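PDB 4L9P: CaaX farnesyltransferase alpha subunit Ram2 from Aspergillus fumigatus, which probably forms, with the beta subunit Ram1, the heterodimeric enzyme that attaches farnesyl groups to CaaX proteins, and may also serve CaaX geranylgeranylation. Local coordinates for residues 256-262 with 303-309; 248-253 with 279-283; 60-64 with 87-93; 68-74 with 97-103. The protein carries 1 engineered substitution. One frame throughout, in Å; residues are numbered along the deposited sequence.

The four contacts fall into two pairs near opposite ends of an all-helical chain. Contacts 3 and 4 come first along the sequence, with alternating segments and centres about 12 Å apart; helix 88-100 serves both, meeting helix 51-65 at its start and the beginning of helix 71-83 at its end. Contacts 1 and 2 likewise interleave later in the chain, their centres about 9 Å apart, and join helices 238-254, 259-272, 280-284 and 304-317. Between the centres of contacts 1 and 3 lie about 49 Å. Such local helix-to-helix packing, repeated along the chain, builds the elongated solenoid of prenyltransferase alpha subunits, and contacts 1 and 3 also touch the beta subunit.

Contact 1: 256-262 with 303-309; sequences PENRSPW and SSHAIEW. With EDO (1,2-ethanediol), chain H.
W262 and H305 meet obliquely: H305 CB sits over the five-membered ring of the indole, 3.3 Å from its centroid, and the backbone N of A306 lies above the same face. One face of the imidazole takes the CA of R259, a CH-pi contact, while S304 OG lies over the opposite face; P256 O is at its edge. In the conformer described, one of two, R259 bends at chi3 (-55°), bringing its guanidinium face over H305 CE1, the planes almost perpendicular. W309 closes the aromatic cluster, its CE3 3.5 Å from W262 CE3, and stacks on W279 beyond.

The polar contacts converge on the turn before helix 259-272. P256 O accepts from S303 OG at 2.8 Å and from W262 NE1 at 3.0 Å, from opposite faces of its plane. H305 NE2 donates a hydrogen bond to E257 O at 2.8 Å, from well above the carbonyl plane. The E257 carboxylate grips S304 at the start of helix 304-317 with both oxygens: OE1 receives S304 N on its syn lone pair at 2.8 Å, and OE2 receives S304 OG at 2.6 Å.

N361 of the beta subunit bonds the N-cap side chain of N258, so the turn also belongs to the subunit interface. A carboxylate at a helix N-terminus is probably stabilised as the anion, and NE2 donation probably helps orient the imidazole.

Contact 2: 248-253 with 279-283; sequences SQSRIL and WKDFA
W279, at the N-cap position of helix 280-284, lays one face of its indole against Q249. The amide nitrogen NE2 comes within 3.2 Å of W279 NE1; both are donors, so no hydrogen bond joins them, and NE2 lies over the face of the indole. Further along the same indole, Q249 CG lies 3.4 Å from W279 CZ2, S248 CB meets the ring at its edge, and I252 CD1 reaches W279 CZ3 at 3.6 Å.

One turn later F282 meets a second side of the glutamine. Its CG stands anti to the backbone N (chi1 180°), carrying the ring across to helix 238-254. There Q249 CG sits over the centre of the phenyl face, 3.7 Å from the centroid, and the amide continues over the ring with the two planes only 6° apart. At the far end of the ring, I252 CG2 lies 3.8 Å from F282 CZ, and L253 CD2 adds a looser contact with CE1.

Q249 thus lies in the angle between two aromatic rings that also touch each other, its CG methylene packed on both. With no hydrogen bond joining the segments, their cohesion depends on dispersion, on amide stacking over F282 and probably on a weak N-H to pi attraction from Q249 NE2 to the W279 face.

Contact 3: 60-64 with 87-93; sequences LRAVM and HYTVWIY. With EDO (1,2-ethanediol), chain F; EDO (1,2-ethanediol), chain G.
A CH-pi contact joins M64 to Y93. M64 CG stands over the centre of the phenol ring, 3.5 Å from its centroid and only 7° off the normal. The sulfur follows at 4.4 Å from the same centroid in an oblique Met-aromatic contact, and SD also touches T89 CG2 at 3.7 Å. The bend at chi3 (-53°) brings M64 CE to 3.6 Å from O1 of the ethanediol that bonds H87.

Aliphatic contacts fill in around this pair. L60 divides its two methyls: CD1 lies 3.7 Å from Y93 CD2, and CD2 meets V90 CG2 at 3.9 Å and approaches the imidazole of H87. V63 crosses the outer end of the tyrosine at about a right angle, with CB and CG2 both against OH. That hydroxyl is not left to apolar company, since it probably hydrogen-bonds, at an unusually short distance, to E68 O in the following loop.

Polar interactions lie around the contact rather than across it. H87 caps helix 88-100, its ND1 accepting from V90 N at 3.1 Å, while NE2 shares a nearly straight hydrogen bond with one ethanediol. R61 NH1 donates to a second ethanediol. The beta subunit completes the surroundings: its M197 bonds T89, its H194 bonds R61, and its G195 packs on M64.

The two short helical segments run at 40° to each other, with closest axial approach 11.9 Å. Layers of helices packed through side chains such as these are characteristic of the right-handed alpha-alpha superhelix of prenyltransferase alpha subunits, here where it adjoins the beta subunit.

Contact 4: 68-74 with 97-103; sequences EMSERAL and ILFALGK
The backbones of M69 and I97 come within 5.1 Å between CA atoms, just ahead of helix 71-83 on one side and in the last turn of helix 88-100 on the other. I97 fills the join: its CD1 touches A73 CB at 3.8 Å, and CG2 rests against S70 O and L74 CB. M69 folds back through bends at chi2 and chi3, bringing SD to 3.7 Å from A100 CB and close to I97 CA.

This is the packing of an antiparallel helical hairpin in the repeat of prenyltransferase alpha subunits, which is akin to the tetratricopeptide repeat. Both ends of the join are capped. At the start of helix 71-83, S70 OG accepts from A73 N and donates to E68 OE2, whose syn lone pair faces R72 NE in a side-on grip completed by R72 NH2 on E68 OE1. After helix 88-100, G102 forms a Schellman motif with positive phi.

Further out, L74 and L98 cross at about a right angle, CD1 to CD2 at 3.8 Å, while L101 lays CD1 on the backbone of S70 and E71. At the outer margin E71 and K103 arrive from opposite directions, and K103 NZ donates to the syn lone pair of E71 OE2 at 2.9 Å in a salt bridge.

Contact 1: 256-262 with 303-309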
# COMPACT_ATOMS: atom_id res chain seq x y z
N PRO A 256 9.87 26.27 6.02
CA PRO A 256 11.05 25.55 5.51
C PRO A 256 11.14 24.09 5.95
O PRO A 256 11.87 23.36 5.28
CB PRO A 256 12.24 26.35 6.15
CG PRO A 256 11.69 27.71 6.27
CD PRO A 256 10.26 27.49 6.77
N GLU A 257 10.46 23.67 7.01
CA GLU A 257 10.53 22.25 7.39
C GLU A 257 9.54 21.38 6.60
O GLU A 257 9.49 20.17 6.81
CB GLU A 257 10.30 22.12 8.91
CG GLU A 257 10.61 20.76 9.54
CD GLU A 257 12.00 20.23 9.27
OE1 GLU A 257 12.85 21.01 8.81
OE2 GLU A 257 12.27 19.03 9.56
N ASN A 258 8.80 21.96 5.65
CA ASN A 258 7.83 21.18 4.85
C ASN A 258 8.58 20.36 3.80
O ASN A 258 9.16 20.93 2.87
CB ASN A 258 6.96 22.22 4.19
CG ASN A 258 5.99 21.67 3.17
OD1 ASN A 258 5.71 20.47 3.09
ND2 ASN A 258 5.42 22.61 2.39
N ARG A 259 8.55 19.04 3.89
CA ARG A 259 9.31 18.20 2.97
C ARG A 259 8.87 18.35 1.52
O ARG A 259 9.68 18.26 0.61
CB ARG A 259 9.17 16.73 3.39
CG ARG A 259 9.84 15.73 2.45
CD ARG A 259 9.67 14.35 3.05
NE ARG A 259 10.19 14.29 4.44
CZ ARG A 259 11.47 14.16 4.79
NH1 ARG A 259 12.43 13.98 3.86
NH2 ARG A 259 11.77 14.12 6.09
N SER A 260 7.56 18.55 1.30
CA SER A 260 7.02 18.40 -0.07
C SER A 260 7.71 19.23 -1.16
O SER A 260 8.06 18.68 -2.18
CB SER A 260 5.49 18.65 -0.09
OG SER A 260 4.82 17.65 0.70
N PRO A 261 7.89 20.56 -0.95
CA PRO A 261 8.55 21.35 -2.01
C PRO A 261 10.03 20.99 -2.18
O PRO A 261 10.53 21.15 -3.28
CB PRO A 261 8.44 22.81 -1.52
CG PRO A 261 8.26 22.70 0.01
CD PRO A 261 7.35 21.44 0.12
N TRP A 262 10.70 20.53 -1.13
CA TRP A 262 12.10 20.09 -1.28
C TRP A 262 12.14 18.86 -2.16
O TRP A 262 13.00 18.73 -3.05
CB TRP A 262 12.74 19.78 0.08
CG TRP A 262 12.98 21.00 0.93
CD1 TRP A 262 12.19 21.44 1.94
CD2 TRP A 262 14.13 21.85 0.91
NE1 TRP A 262 12.77 22.55 2.56
CE2 TRP A 262 13.95 22.83 1.92
CE3 TRP A 262 15.30 21.90 0.11
CZ2 TRP A 262 14.93 23.83 2.19
CZ3 TRP A 262 16.25 22.93 0.35
CH2 TRP A 262 16.06 23.85 1.41
N SER A 303 15.71 24.20 8.70
CA SER A 303 15.19 23.10 7.86
C SER A 303 16.09 21.88 7.85
O SER A 303 17.27 21.99 7.42
CB SER A 303 15.02 23.60 6.41
OG SER A 303 14.51 22.54 5.59
N SER A 304 15.58 20.72 8.29
CA SER A 304 16.35 19.48 8.18
C SER A 304 16.58 19.11 6.71
O SER A 304 17.60 18.48 6.34
CB SER A 304 15.68 18.35 8.94
OG SER A 304 14.41 18.06 8.37
N HIS A 305 15.63 19.49 5.85
CA HIS A 305 15.78 19.22 4.43
C HIS A 305 16.96 19.93 3.81
O HIS A 305 17.60 19.43 2.88
CB HIS A 305 14.46 19.61 3.68
CG HIS A 305 13.27 19.06 4.41
ND1 HIS A 305 13.11 17.70 4.57
CD2 HIS A 305 12.28 19.65 5.10
CE1 HIS A 305 12.05 17.49 5.32
NE2 HIS A 305 11.52 18.65 5.66
N ALA A 306 17.24 21.14 4.33
CA ALA A 306 18.42 21.90 3.87
C ALA A 306 19.69 21.17 4.25
O ALA A 306 20.61 21.11 3.45
CB ALA A 306 18.37 23.27 4.44
N ILE A 307 19.72 20.56 5.44
CA ILE A 307 20.92 19.82 5.85
C ILE A 307 21.08 18.59 4.95
O ILE A 307 22.22 18.28 4.50
CB ILE A 307 20.82 19.36 7.33
CG1 ILE A 307 20.63 20.55 8.27
CG2 ILE A 307 22.04 18.52 7.76
CD1 ILE A 307 20.43 20.12 9.70
N GLU A 308 19.99 17.86 4.66
CA GLU A 308 20.12 16.68 3.80
C GLU A 308 20.54 17.08 2.38
O GLU A 308 21.33 16.39 1.72
CB GLU A 308 18.80 15.98 3.74
CG GLU A 308 18.88 14.67 2.94
CD GLU A 308 17.51 14.06 2.87
OE1 GLU A 308 16.52 14.81 3.14
OE2 GLU A 308 17.40 12.85 2.54
N TRP A 309 20.02 18.21 1.92
CA TRP A 309 20.41 18.72 0.60
C TRP A 309 21.91 18.98 0.55
O TRP A 309 22.60 18.56 -0.41
CB TRP A 309 19.65 20.02 0.32
CG TRP A 309 19.69 20.44 -1.10
CD1 TRP A 309 20.75 20.97 -1.78
CD2 TRP A 309 18.61 20.36 -2.03
NE1 TRP A 309 20.38 21.24 -3.09
CE2 TRP A 309 19.07 20.85 -3.26
CE3 TRP A 309 17.27 19.90 -1.92
CZ2 TRP A 309 18.24 20.92 -4.39
CZ3 TRP A 309 16.45 19.97 -3.04
CH2 TRP A 309 16.93 20.47 -4.25
C1 EDO H . 12.15 15.84 11.29
O1 EDO H . 13.01 15.67 12.42
C2 EDO H . 11.05 16.81 11.72
O2 EDO H . 11.57 18.14 12.00
O HOH W 1 14.42 15.33 7.41

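Contact 2: 248-253 with 279-283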
# COMPACT_ATOMS: atom_id res chain seq x y z
N SER A 248 9.14 26.79 -6.15
CA SER A 248 9.49 25.90 -5.02
C SER A 248 10.21 26.66 -3.91
O SER A 248 9.87 26.44 -2.73
CB SER A 248 10.35 24.74 -5.51
OG SER A 248 9.63 23.99 -6.47
N GLN A 249 11.21 27.50 -4.27
CA GLN A 249 11.91 28.27 -3.24
C GLN A 249 10.93 29.16 -2.52
O GLN A 249 11.00 29.29 -1.31
CB GLN A 249 13.05 29.09 -3.83
CG GLN A 249 14.18 28.23 -4.34
CD GLN A 249 15.44 29.03 -4.69
OE1 GLN A 249 15.39 30.26 -4.73
NE2 GLN A 249 16.56 28.35 -4.91
N SER A 250 10.03 29.82 -3.25
CA SER A 250 9.08 30.74 -2.59
C SER A 250 8.17 30.00 -1.61
O SER A 250 7.84 30.52 -0.54
CB SER A 250 8.19 31.41 -3.61
OG SER A 250 8.93 32.31 -4.40
N ARG A 251 7.75 28.79 -1.97
CA ARG A 251 6.93 28.03 -1.05
C ARG A 251 7.74 27.55 0.16
O ARG A 251 7.23 27.55 1.28
CB ARG A 251 6.29 26.83 -1.76
CG ARG A 251 5.36 27.21 -2.92
CD ARG A 251 4.05 27.93 -2.49
NE ARG A 251 4.18 29.27 -2.07
CZ ARG A 251 4.38 30.31 -2.91
NH1 ARG A 251 4.56 30.08 -4.21
NH2 ARG A 251 4.47 31.57 -2.44
N ILE A 252 8.98 27.10 -0.07
CA ILE A 252 9.87 26.66 1.04
C ILE A 252 10.01 27.79 2.07
O ILE A 252 9.90 27.56 3.29
CB ILE A 252 11.23 26.24 0.51
CG1 ILE A 252 11.04 24.85 -0.18
CG2 ILE A 252 12.28 26.17 1.64
CD1 ILE A 252 12.26 24.46 -1.04
N LEU A 253 10.17 29.03 1.61
CA LEU A 253 10.39 30.13 2.56
C LEU A 253 9.17 30.36 3.48
O LEU A 253 9.31 30.88 4.58
CB LEU A 253 10.74 31.41 1.78
CG LEU A 253 12.11 31.40 1.11
CD1 LEU A 253 12.20 32.54 0.08
CD2 LEU A 253 13.25 31.50 2.14
N TRP A 279 21.24 24.60 -5.89
CA TRP A 279 20.62 25.16 -4.69
C TRP A 279 21.54 25.20 -3.46
O TRP A 279 21.07 25.30 -2.35
CB TRP A 279 19.36 24.38 -4.32
CG TRP A 279 18.15 24.78 -5.11
CD1 TRP A 279 18.08 25.47 -6.32
CD2 TRP A 279 16.83 24.56 -4.69
NE1 TRP A 279 16.75 25.67 -6.65
CE2 TRP A 279 15.96 25.11 -5.67
CE3 TRP A 279 16.28 23.96 -3.56
CZ2 TRP A 279 14.56 25.05 -5.56
CZ3 TRP A 279 14.92 23.90 -3.42
CH2 TRP A 279 14.05 24.48 -4.40
N LYS A 280 22.85 25.16 -3.68
CA LYS A 280 23.76 25.08 -2.54
C LYS A 280 23.60 26.30 -1.64
O LYS A 280 23.48 26.17 -0.44
CB LYS A 280 25.19 24.92 -3.03
CG LYS A 280 26.22 24.67 -1.92
CD LYS A 280 27.61 24.56 -2.51
CE LYS A 280 28.64 24.55 -1.41
NZ LYS A 280 30.00 24.69 -1.96
N ASP A 281 23.56 27.49 -2.23
CA ASP A 281 23.50 28.68 -1.41
C ASP A 281 22.13 28.81 -0.76
O ASP A 281 22.02 29.23 0.39
CB ASP A 281 23.76 29.89 -2.28
CG ASP A 281 25.20 30.02 -2.66
OD1 ASP A 281 26.08 29.46 -1.96
OD2 ASP A 281 25.45 30.71 -3.67
N PHE A 282 21.07 28.47 -1.50
CA PHE A 282 19.74 28.50 -0.93
C PHE A 282 19.69 27.56 0.30
O PHE A 282 19.18 27.94 1.34
CB PHE A 282 18.71 28.05 -1.97
CG PHE A 282 17.29 28.05 -1.48
CD1 PHE A 282 16.65 29.25 -1.24
CD2 PHE A 282 16.59 26.85 -1.31
CE1 PHE A 282 15.35 29.30 -0.82
CE2 PHE A 282 15.26 26.87 -0.87
CZ PHE A 282 14.64 28.12 -0.64
N ALA A 283 20.19 26.33 0.16
CA ALA A 283 20.17 25.38 1.27
C ALA A 283 20.99 25.92 2.44
O ALA A 283 20.55 25.86 3.57
CB ALA A 283 20.72 24.01 0.83

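Contact 3: 60-64 with 87-93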
# COMPACT_ATOMS: atom_id res chain seq x y z
N LEU A 60 -30.51 -9.59 -6.91
CA LEU A 60 -29.36 -9.26 -7.72
C LEU A 60 -28.69 -10.55 -8.26
O LEU A 60 -28.28 -10.61 -9.44
CB LEU A 60 -28.35 -8.44 -6.87
CG LEU A 60 -27.19 -7.95 -7.76
CD1 LEU A 60 -27.64 -6.90 -8.77
CD2 LEU A 60 -25.99 -7.42 -6.92
N ARG A 61 -28.59 -11.56 -7.42
CA ARG A 61 -28.03 -12.83 -7.90
C ARG A 61 -28.83 -13.33 -9.12
O ARG A 61 -28.25 -13.78 -10.10
CB ARG A 61 -28.04 -13.91 -6.81
CG ARG A 61 -26.85 -13.79 -5.88
CD ARG A 61 -26.73 -15.02 -4.94
NE ARG A 61 -27.69 -14.83 -3.88
CZ ARG A 61 -27.48 -14.20 -2.73
NH1 ARG A 61 -26.27 -13.77 -2.34
NH2 ARG A 61 -28.52 -14.07 -1.94
N ALA A 62 -30.15 -13.24 -9.05
CA ALA A 62 -30.97 -13.73 -10.15
C ALA A 62 -30.79 -12.91 -11.42
O ALA A 62 -30.69 -13.48 -12.52
CB ALA A 62 -32.48 -13.72 -9.73
N VAL A 63 -30.82 -11.59 -11.33
CA VAL A 63 -30.66 -10.79 -12.54
C VAL A 63 -29.28 -10.98 -13.16
O VAL A 63 -29.15 -11.04 -14.39
CB VAL A 63 -31.06 -9.29 -12.40
CG1 VAL A 63 -32.57 -9.19 -12.21
CG2 VAL A 63 -30.34 -8.58 -11.27
N MET A 64 -28.23 -11.04 -12.32
CA MET A 64 -26.92 -11.19 -12.90
C MET A 64 -26.75 -12.58 -13.55
O MET A 64 -26.13 -12.71 -14.60
CB MET A 64 -25.86 -10.97 -11.81
CG MET A 64 -25.80 -9.51 -11.35
SD MET A 64 -24.44 -9.15 -10.23
CE MET A 64 -24.69 -10.38 -8.98
N HIS A 87 -20.01 -2.57 -2.29
CA HIS A 87 -20.29 -3.86 -2.95
C HIS A 87 -19.72 -3.75 -4.35
O HIS A 87 -20.38 -3.21 -5.25
CB HIS A 87 -21.81 -4.03 -2.94
CG HIS A 87 -22.30 -5.38 -3.35
ND1 HIS A 87 -22.11 -5.91 -4.61
CD2 HIS A 87 -23.09 -6.27 -2.68
CE1 HIS A 87 -22.70 -7.10 -4.67
NE2 HIS A 87 -23.28 -7.35 -3.50
N TYR A 88 -18.50 -4.23 -4.58
CA TYR A 88 -17.83 -3.94 -5.87
C TYR A 88 -18.60 -4.59 -7.03
O TYR A 88 -18.60 -4.04 -8.16
CB TYR A 88 -16.33 -4.40 -5.85
CG TYR A 88 -16.13 -5.86 -5.56
CD1 TYR A 88 -16.16 -6.80 -6.61
CD2 TYR A 88 -16.03 -6.33 -4.25
CE1 TYR A 88 -16.00 -8.13 -6.39
CE2 TYR A 88 -15.90 -7.68 -3.99
CZ TYR A 88 -15.91 -8.59 -5.08
OH TYR A 88 -15.84 -9.94 -4.81
N THR A 89 -19.17 -5.77 -6.80
CA THR A 89 -19.86 -6.46 -7.92
C THR A 89 -21.04 -5.61 -8.46
O THR A 89 -21.21 -5.49 -9.67
CB THR A 89 -20.42 -7.79 -7.44
OG1 THR A 89 -19.34 -8.61 -6.97
CG2 THR A 89 -21.15 -8.55 -8.57
N VAL A 90 -21.81 -5.00 -7.56
CA VAL A 90 -23.03 -4.31 -8.06
C VAL A 90 -22.65 -3.09 -8.90
O VAL A 90 -23.35 -2.75 -9.85
CB VAL A 90 -23.95 -3.94 -6.89
CG1 VAL A 90 -23.46 -2.76 -6.11
CG2 VAL A 90 -25.36 -3.59 -7.44
N TRP A 91 -21.52 -2.43 -8.61
CA TRP A 91 -21.12 -1.28 -9.44
C TRP A 91 -20.72 -1.74 -10.85
O TRP A 91 -21.04 -1.07 -11.84
CB TRP A 91 -19.87 -0.61 -8.81
CG TRP A 91 -20.16 0.22 -7.63
CD1 TRP A 91 -20.05 -0.12 -6.27
CD2 TRP A 91 -20.65 1.55 -7.67
NE1 TRP A 91 -20.43 0.96 -5.49
CE2 TRP A 91 -20.80 1.99 -6.33
CE3 TRP A 91 -21.00 2.42 -8.71
CZ2 TRP A 91 -21.21 3.28 -6.02
CZ3 TRP A 91 -21.42 3.71 -8.38
CH2 TRP A 91 -21.51 4.13 -7.06
N ILE A 92 -19.98 -2.84 -10.93
CA ILE A 92 -19.60 -3.30 -12.25
C ILE A 92 -20.82 -3.72 -13.08
O ILE A 92 -20.92 -3.40 -14.27
CB ILE A 92 -18.62 -4.49 -12.12
CG1 ILE A 92 -17.32 -3.94 -11.49
CG2 ILE A 92 -18.35 -5.18 -13.48
CD1 ILE A 92 -16.56 -4.95 -10.88
N TYR A 93 -21.79 -4.40 -12.43
CA TYR A 93 -23.01 -4.78 -13.13
C TYR A 93 -23.81 -3.50 -13.52
O TYR A 93 -24.33 -3.42 -14.64
CB TYR A 93 -23.80 -5.69 -12.21
CG TYR A 93 -25.11 -6.16 -12.78
CD1 TYR A 93 -25.17 -6.75 -13.98
CD2 TYR A 93 -26.28 -5.98 -12.03
CE1 TYR A 93 -26.46 -7.20 -14.51
CE2 TYR A 93 -27.51 -6.40 -12.48
CZ TYR A 93 -27.60 -7.02 -13.72
OH TYR A 93 -28.88 -7.41 -14.13
C1 EDO F . -24.97 -10.43 -5.01
O1 EDO F . -23.75 -9.85 -5.54
C2 EDO F . -24.67 -10.91 -3.59
O2 EDO F . -24.56 -9.78 -2.71
C1 EDO G . -26.10 -11.38 1.01
O1 EDO G . -26.54 -11.97 -0.21
C2 EDO G . -24.60 -11.26 1.03
O2 EDO G . -24.10 -10.55 -0.12

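Contact 4: 68-74 with 97-103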
# COMPACT_ATOMS: atom_id res chain seq x y z
N GLU A 68 -29.40 -10.00 -17.14
CA GLU A 68 -30.51 -9.10 -17.44
C GLU A 68 -30.07 -7.65 -17.48
O GLU A 68 -29.44 -7.16 -16.49
CB GLU A 68 -31.60 -9.26 -16.39
CG GLU A 68 -32.76 -8.30 -16.63
CD GLU A 68 -33.94 -8.52 -15.68
OE1 GLU A 68 -34.31 -9.68 -15.43
OE2 GLU A 68 -34.48 -7.50 -15.18
N MET A 69 -30.30 -6.99 -18.60
CA MET A 69 -30.03 -5.57 -18.80
C MET A 69 -31.36 -4.89 -18.88
O MET A 69 -32.05 -4.99 -19.91
CB MET A 69 -29.24 -5.34 -20.10
CG MET A 69 -27.90 -6.13 -20.21
SD MET A 69 -26.61 -5.44 -19.17
CE MET A 69 -26.47 -6.69 -17.93
N SER A 70 -31.78 -4.24 -17.81
CA SER A 70 -33.14 -3.72 -17.75
C SER A 70 -33.21 -2.52 -16.83
O SER A 70 -32.34 -2.32 -15.96
CB SER A 70 -34.04 -4.82 -17.21
OG SER A 70 -33.81 -5.02 -15.82
N GLU A 71 -34.24 -1.73 -16.96
CA GLU A 71 -34.47 -0.65 -16.03
C GLU A 71 -34.70 -1.12 -14.59
O GLU A 71 -34.20 -0.47 -13.64
CB GLU A 71 -35.67 0.20 -16.49
CG GLU A 71 -35.42 0.92 -17.80
CD GLU A 71 -34.50 2.12 -17.67
OE1 GLU A 71 -34.19 2.54 -16.53
OE2 GLU A 71 -34.08 2.65 -18.73
N ARG A 72 -35.44 -2.21 -14.38
CA ARG A 72 -35.63 -2.69 -13.02
C ARG A 72 -34.28 -3.08 -12.40
O ARG A 72 -34.04 -2.81 -11.23
CB ARG A 72 -36.67 -3.83 -12.90
CG ARG A 72 -36.27 -5.14 -13.55
CD ARG A 72 -37.36 -6.24 -13.30
NE ARG A 72 -36.88 -7.45 -13.93
CZ ARG A 72 -37.64 -8.50 -14.15
NH1 ARG A 72 -38.92 -8.45 -13.77
NH2 ARG A 72 -37.12 -9.56 -14.74
N ALA A 73 -33.43 -3.75 -13.18
CA ALA A 73 -32.11 -4.15 -12.67
C ALA A 73 -31.29 -2.92 -12.34
O ALA A 73 -30.57 -2.92 -11.32
CB ALA A 73 -31.40 -5.03 -13.71
N LEU A 74 -31.39 -1.89 -13.17
CA LEU A 74 -30.66 -0.66 -12.88
C LEU A 74 -31.11 -0.05 -11.53
O LEU A 74 -30.28 0.31 -10.68
CB LEU A 74 -30.77 0.32 -14.06
CG LEU A 74 -30.00 1.65 -13.91
CD1 LEU A 74 -28.46 1.39 -13.86
CD2 LEU A 74 -30.38 2.59 -15.07
N ILE A 97 -25.16 -2.35 -17.35
CA ILE A 97 -26.56 -2.00 -17.70
C ILE A 97 -26.62 -0.61 -18.34
O ILE A 97 -27.26 -0.42 -19.35
CB ILE A 97 -27.46 -1.99 -16.46
CG1 ILE A 97 -27.50 -3.38 -15.81
CG2 ILE A 97 -28.88 -1.52 -16.87
CD1 ILE A 97 -28.08 -3.39 -14.40
N LEU A 98 -25.92 0.38 -17.80
CA LEU A 98 -25.97 1.73 -18.32
C LEU A 98 -25.54 1.75 -19.77
O LEU A 98 -26.18 2.38 -20.58
CB LEU A 98 -25.01 2.62 -17.51
CG LEU A 98 -25.46 2.89 -16.09
CD1 LEU A 98 -24.26 3.50 -15.30
CD2 LEU A 98 -26.62 3.89 -16.09
N PHE A 99 -24.43 1.07 -20.09
CA PHE A 99 -24.00 1.03 -21.48
C PHE A 99 -24.97 0.21 -22.37
O PHE A 99 -25.33 0.67 -23.48
CB PHE A 99 -22.58 0.54 -21.55
CG PHE A 99 -21.60 1.59 -21.15
CD1 PHE A 99 -21.30 2.66 -22.02
CD2 PHE A 99 -20.97 1.55 -19.92
CE1 PHE A 99 -20.38 3.66 -21.64
CE2 PHE A 99 -20.05 2.52 -19.57
CZ PHE A 99 -19.76 3.57 -20.41
N ALA A 100 -25.42 -0.95 -21.89
CA ALA A 100 -26.31 -1.80 -22.71
C ALA A 100 -27.63 -1.10 -23.05
O ALA A 100 -28.20 -1.30 -24.15
CB ALA A 100 -26.56 -3.07 -21.99
N LEU A 101 -28.15 -0.29 -22.15
CA LEU A 101 -29.43 0.39 -22.40
C LEU A 101 -29.28 1.77 -23.02
O LEU A 101 -30.29 2.43 -23.30
CB LEU A 101 -30.22 0.53 -21.10
CG LEU A 101 -30.61 -0.78 -20.42
CD1 LEU A 101 -31.43 -0.46 -19.18
CD2 LEU A 101 -31.37 -1.71 -21.38
N GLY A 102 -28.04 2.20 -23.27
CA GLY A 102 -27.83 3.52 -23.82
C GLY A 102 -28.37 4.59 -22.88
O GLY A 102 -28.96 5.58 -23.34
N LYS A 103 -28.17 4.41 -21.57
CA LYS A 103 -28.68 5.42 -20.63
C LYS A 103 -27.91 6.75 -20.78
O LYS A 103 -26.73 6.79 -21.21
CB LYS A 103 -28.46 4.91 -19.19
CG LYS A 103 -29.24 3.62 -18.89
CD LYS A 103 -30.81 3.82 -19.09
CE LYS A 103 -31.35 4.90 -18.09
NZ LYS A 103 -32.82 5.21 -18.32